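PDB 3ZBQ: Phikz039, which belongs to the tubulin/FtsZ family as a phage tubulin known as PhuZ, and is modelled here with guanosine-5'-diphosphate in its pocket. Local coordinates for residues A188-L200 with G264-F278. Numbering follows the deposited sequence.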
# COMPACT_ATOMS: atom_id res chain seq x y z
N ALA A 188 6.49 9.52 9.90
CA ALA A 188 5.57 10.65 10.10
C ALA A 188 4.21 10.14 10.56
O ALA A 188 3.60 10.72 11.47
CB ALA A 188 5.43 11.44 8.81
N LEU A 189 3.74 9.07 9.94
CA LEU A 189 2.45 8.49 10.29
C LEU A 189 2.41 7.99 11.74
O LEU A 189 1.45 8.25 12.47
CB LEU A 189 2.10 7.36 9.31
CG LEU A 189 1.65 7.82 7.92
CD1 LEU A 189 1.40 6.60 7.01
CD2 LEU A 189 0.40 8.70 8.00
N VAL A 190 3.46 7.29 12.15
CA VAL A 190 3.55 6.82 13.53
C VAL A 190 3.44 7.99 14.52
O VAL A 190 2.72 7.89 15.52
CB VAL A 190 4.83 6.01 13.77
CG1 VAL A 190 5.06 5.79 15.25
CG2 VAL A 190 4.75 4.66 13.04
N ILE A 191 4.14 9.09 14.25
CA ILE A 191 4.01 10.30 15.07
C ILE A 191 2.58 10.84 15.06
O ILE A 191 2.00 11.15 16.12
CB ILE A 191 4.99 11.42 14.59
CG1 ILE A 191 6.45 11.00 14.82
CG2 ILE A 191 4.70 12.75 15.29
CD1 ILE A 191 7.46 11.93 14.17
N LEU A 192 1.99 10.98 13.86
CA LEU A 192 0.62 11.49 13.75
C LEU A 192 -0.35 10.70 14.62
O LEU A 192 -1.22 11.28 15.27
CB LEU A 192 0.13 11.45 12.29
CG LEU A 192 -1.32 11.93 12.09
CD1 LEU A 192 -1.46 13.40 12.51
CD2 LEU A 192 -1.78 11.74 10.63
N PHE A 193 -0.16 9.39 14.66
CA PHE A 193 -1.10 8.48 15.32
C PHE A 193 -0.73 8.17 16.78
O PHE A 193 -1.40 7.35 17.42
CB PHE A 193 -1.16 7.15 14.55
CG PHE A 193 -1.68 7.27 13.14
CD1 PHE A 193 -2.58 8.26 12.78
CD2 PHE A 193 -1.28 6.34 12.17
CE1 PHE A 193 -3.07 8.35 11.47
CE2 PHE A 193 -1.78 6.42 10.86
CZ PHE A 193 -2.67 7.41 10.51
N ASN A 194 0.31 8.79 17.32
CA ASN A 194 0.84 8.33 18.61
C ASN A 194 0.01 8.76 19.84
O ASN A 194 0.31 8.38 20.98
CB ASN A 194 2.33 8.65 18.76
CG ASN A 194 2.62 10.13 19.05
OD1 ASN A 194 1.73 10.91 19.39
ND2 ASN A 194 3.89 10.51 18.92
N GLN A 195 -1.03 9.56 19.59
CA GLN A 195 -2.00 9.97 20.62
C GLN A 195 -1.41 10.88 21.71
O GLN A 195 -2.04 11.09 22.76
CB GLN A 195 -2.70 8.74 21.22
CG GLN A 195 -3.51 7.94 20.21
CD GLN A 195 -4.15 6.70 20.82
OE1 GLN A 195 -4.34 6.62 22.03
NE2 GLN A 195 -4.47 5.72 19.97
N GLU A 196 -0.23 11.44 21.45
CA GLU A 196 0.43 12.34 22.41
C GLU A 196 0.20 13.83 22.18
O GLU A 196 0.68 14.66 22.95
CB GLU A 196 1.94 12.10 22.43
CG GLU A 196 2.37 10.70 22.83
CD GLU A 196 3.85 10.44 22.57
OE1 GLU A 196 4.57 11.40 22.19
OE2 GLU A 196 4.29 9.29 22.74
N HIS A 197 -0.52 14.18 21.12
CA HIS A 197 -0.58 15.59 20.71
C HIS A 197 -1.83 16.28 21.24
O HIS A 197 -2.93 15.73 21.15
CB HIS A 197 -0.50 15.70 19.19
CG HIS A 197 0.59 14.88 18.59
ND1 HIS A 197 1.92 15.08 18.90
CD2 HIS A 197 0.55 13.84 17.73
CE1 HIS A 197 2.65 14.20 18.23
NE2 HIS A 197 1.84 13.44 17.51
N GLN A 198 -1.64 17.48 21.77
CA GLN A 198 -2.73 18.28 22.31
C GLN A 198 -3.76 18.57 21.24
O GLN A 198 -3.39 18.93 20.11
CB GLN A 198 -2.22 19.61 22.85
CG GLN A 198 -1.14 19.48 23.90
CD GLN A 198 -1.53 18.55 25.02
OE1 GLN A 198 -2.40 18.87 25.84
NE2 GLN A 198 -0.91 17.37 25.06
N SER A 199 -5.03 18.41 21.60
CA SER A 199 -6.16 18.75 20.73
C SER A 199 -6.36 17.78 19.57
O SER A 199 -7.20 18.02 18.71
CB SER A 199 -6.07 20.18 20.20
OG SER A 199 -6.14 21.12 21.26
N LEU A 200 -5.60 16.69 19.54
CA LEU A 200 -5.78 15.69 18.50
C LEU A 200 -6.21 14.35 19.10
O LEU A 200 -5.38 13.58 19.59
CB LEU A 200 -4.51 15.54 17.67
CG LEU A 200 -4.61 14.57 16.49
CD1 LEU A 200 -5.68 15.06 15.53
CD2 LEU A 200 -3.25 14.42 15.77
N GLY A 264 -3.32 19.02 15.44
CA GLY A 264 -2.77 18.63 16.73
C GLY A 264 -1.56 19.48 17.06
O GLY A 264 -0.88 19.96 16.15
N TYR A 265 -1.28 19.66 18.35
CA TYR A 265 -0.13 20.45 18.76
C TYR A 265 0.94 19.56 19.36
O TYR A 265 0.77 19.01 20.46
CB TYR A 265 -0.56 21.55 19.74
CG TYR A 265 -1.61 22.45 19.13
CD1 TYR A 265 -1.45 22.95 17.84
CD2 TYR A 265 -2.77 22.78 19.82
CE1 TYR A 265 -2.40 23.76 17.26
CE2 TYR A 265 -3.74 23.59 19.24
CZ TYR A 265 -3.54 24.08 17.96
OH TYR A 265 -4.48 24.89 17.37
N ALA A 266 2.03 19.38 18.61
CA ALA A 266 3.12 18.50 19.00
C ALA A 266 4.07 19.21 19.96
O ALA A 266 4.32 20.40 19.82
CB ALA A 266 3.88 18.01 17.78
N ASP A 267 4.59 18.46 20.92
CA ASP A 267 5.51 18.98 21.93
C ASP A 267 6.76 19.60 21.27
O ASP A 267 7.59 18.88 20.74
CB ASP A 267 5.90 17.84 22.87
CG ASP A 267 6.86 18.28 23.97
OD1 ASP A 267 7.02 19.49 24.18
OD2 ASP A 267 7.44 17.39 24.63
N PRO A 268 6.89 20.93 21.33
CA PRO A 268 8.02 21.59 20.65
C PRO A 268 9.35 21.28 21.32
O PRO A 268 10.41 21.49 20.73
CB PRO A 268 7.69 23.08 20.79
CG PRO A 268 6.89 23.16 22.04
CD PRO A 268 6.06 21.90 22.07
N GLU A 269 9.28 20.80 22.55
CA GLU A 269 10.47 20.40 23.29
C GLU A 269 10.99 19.07 22.76
O GLU A 269 12.20 18.83 22.73
CB GLU A 269 10.10 20.27 24.76
CG GLU A 269 11.24 20.16 25.73
CD GLU A 269 10.75 20.22 27.17
OE1 GLU A 269 10.62 21.34 27.71
OE2 GLU A 269 10.47 19.15 27.74
N LYS A 270 10.07 18.20 22.36
CA LYS A 270 10.44 16.90 21.82
C LYS A 270 10.71 16.95 20.32
O LYS A 270 11.62 16.29 19.82
CB LYS A 270 9.37 15.85 22.12
CG LYS A 270 9.68 14.44 21.58
CD LYS A 270 8.59 13.46 22.00
CE LYS A 270 8.85 12.06 21.43
NZ LYS A 270 7.79 11.08 21.80
N TYR A 271 9.91 17.73 19.60
CA TYR A 271 9.91 17.64 18.14
C TYR A 271 10.60 18.80 17.42
O TYR A 271 10.33 19.97 17.68
CB TYR A 271 8.48 17.46 17.61
CG TYR A 271 7.88 16.12 17.96
CD1 TYR A 271 8.29 14.96 17.31
CD2 TYR A 271 6.90 16.01 18.94
CE1 TYR A 271 7.74 13.74 17.62
CE2 TYR A 271 6.34 14.79 19.26
CZ TYR A 271 6.77 13.66 18.59
OH TYR A 271 6.21 12.44 18.91
N ASP A 272 11.50 18.47 16.50
CA ASP A 272 12.27 19.46 15.75
C ASP A 272 11.69 19.62 14.34
O ASP A 272 12.42 19.66 13.34
CB ASP A 272 13.75 19.02 15.66
CG ASP A 272 14.62 20.01 14.90
OD1 ASP A 272 14.54 21.23 15.17
OD2 ASP A 272 15.38 19.56 14.02
N PHE A 273 10.37 19.68 14.24
CA PHE A 273 9.73 20.05 12.98
C PHE A 273 8.83 21.24 13.23
O PHE A 273 8.34 21.44 14.34
CB PHE A 273 8.98 18.88 12.33
CG PHE A 273 7.77 18.40 13.09
CD1 PHE A 273 6.52 18.98 12.91
CD2 PHE A 273 7.87 17.31 13.96
CE1 PHE A 273 5.41 18.53 13.60
CE2 PHE A 273 6.77 16.85 14.66
CZ PHE A 273 5.53 17.46 14.48
N ASP A 274 8.64 22.05 12.20
CA ASP A 274 7.74 23.17 12.28
C ASP A 274 6.31 22.66 12.13
O ASP A 274 5.47 22.82 13.02
CB ASP A 274 8.09 24.18 11.19
CG ASP A 274 7.07 25.29 11.06
OD1 ASP A 274 6.48 25.68 12.09
OD2 ASP A 274 6.86 25.75 9.92
N GLN A 275 6.04 22.01 11.00
CA GLN A 275 4.71 21.47 10.77
C GLN A 275 4.72 20.27 9.82
O GLN A 275 5.64 20.11 9.00
CB GLN A 275 3.77 22.57 10.26
CG GLN A 275 4.29 23.29 9.02
CD GLN A 275 3.55 24.57 8.77
OE1 GLN A 275 3.75 25.57 9.46
NE2 GLN A 275 2.67 24.56 7.77
N MET A 276 3.72 19.40 9.95
CA MET A 276 3.53 18.29 9.03
C MET A 276 2.06 18.22 8.65
O MET A 276 1.19 18.45 9.49
CB MET A 276 3.93 16.95 9.66
CG MET A 276 5.42 16.71 9.79
SD MET A 276 5.74 14.96 10.16
CE MET A 276 4.87 14.76 11.70
N HIS A 277 1.79 17.90 7.39
CA HIS A 277 0.42 17.83 6.91
C HIS A 277 0.16 16.51 6.23
O HIS A 277 0.98 16.00 5.47
CB HIS A 277 0.12 18.97 5.94
CG HIS A 277 0.44 20.32 6.50
ND1 HIS A 277 -0.39 20.97 7.39
CD2 HIS A 277 1.52 21.12 6.32
CE1 HIS A 277 0.16 22.12 7.73
NE2 HIS A 277 1.31 22.24 7.09
N PHE A 278 -1.01 15.94 6.51
CA PHE A 278 -1.36 14.65 5.96
C PHE A 278 -2.61 14.90 5.15
O PHE A 278 -3.70 15.00 5.69
CB PHE A 278 -1.56 13.66 7.09
CG PHE A 278 -0.32 13.46 7.93
CD1 PHE A 278 0.01 14.37 8.94
CD2 PHE A 278 0.53 12.38 7.69
CE1 PHE A 278 1.17 14.20 9.70
CE2 PHE A 278 1.70 12.22 8.45
CZ PHE A 278 2.01 13.12 9.45
O HOH W 1 3.22 15.91 21.27
O HOH W 2 1.80 17.86 22.93
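Leu192 and Phe278 meet in a helix-on-sheet contact that continues as loop on loop: the C-terminal end of helix 175-192, which corresponds to the central helix linking the two domains in the tubulin/FtsZ fold, packs across strand 275-281, and the loop after it makes a single bridge to the end of strand 260-265, outermost in this chain. The local axes of 188-192 and 275-278 run at 94°. With chi1 at 179°, Leu192 swings CG away from its own N and lays CD2 over one face of the Phe278 ring, 3.6 Å from the centroid, a CH-pi contact. Leu189 CD2 and Ala188 CB touch the same ring at CD2 and CE2, and Ala188 CB also meets Met276 SD at 3.8 Å. Farther along, Ile191 CD1 packs against Tyr271 CE1. Asn194 ND2, near the Tyr271 ring plane, gives Tyr271 OH a weak hydrogen bond, beside a long salt bridge between Lys270 NZ and Glu196 OE1 (3.3 Å). His197 bends back to the helix end: NE2 donates to Ile191 O (2.7 Å), which Asn194 N reaches from the opposite face of the carbonyl plane, while a water joins ND1 to Asp267 N. Gln198 and Tyr265 form the antiparallel hydrogen-bonded pair, with Tyr265 N to Gln198 O at 2.8 Å. Leu245 of strand 239-246, between 275-281 and 260-265, touches His197, Leu200 and Met276, Ile205 of helix 202-209 packs on Leu192, and Leu224 and Val226 of strand 222-227 adjoin Phe278.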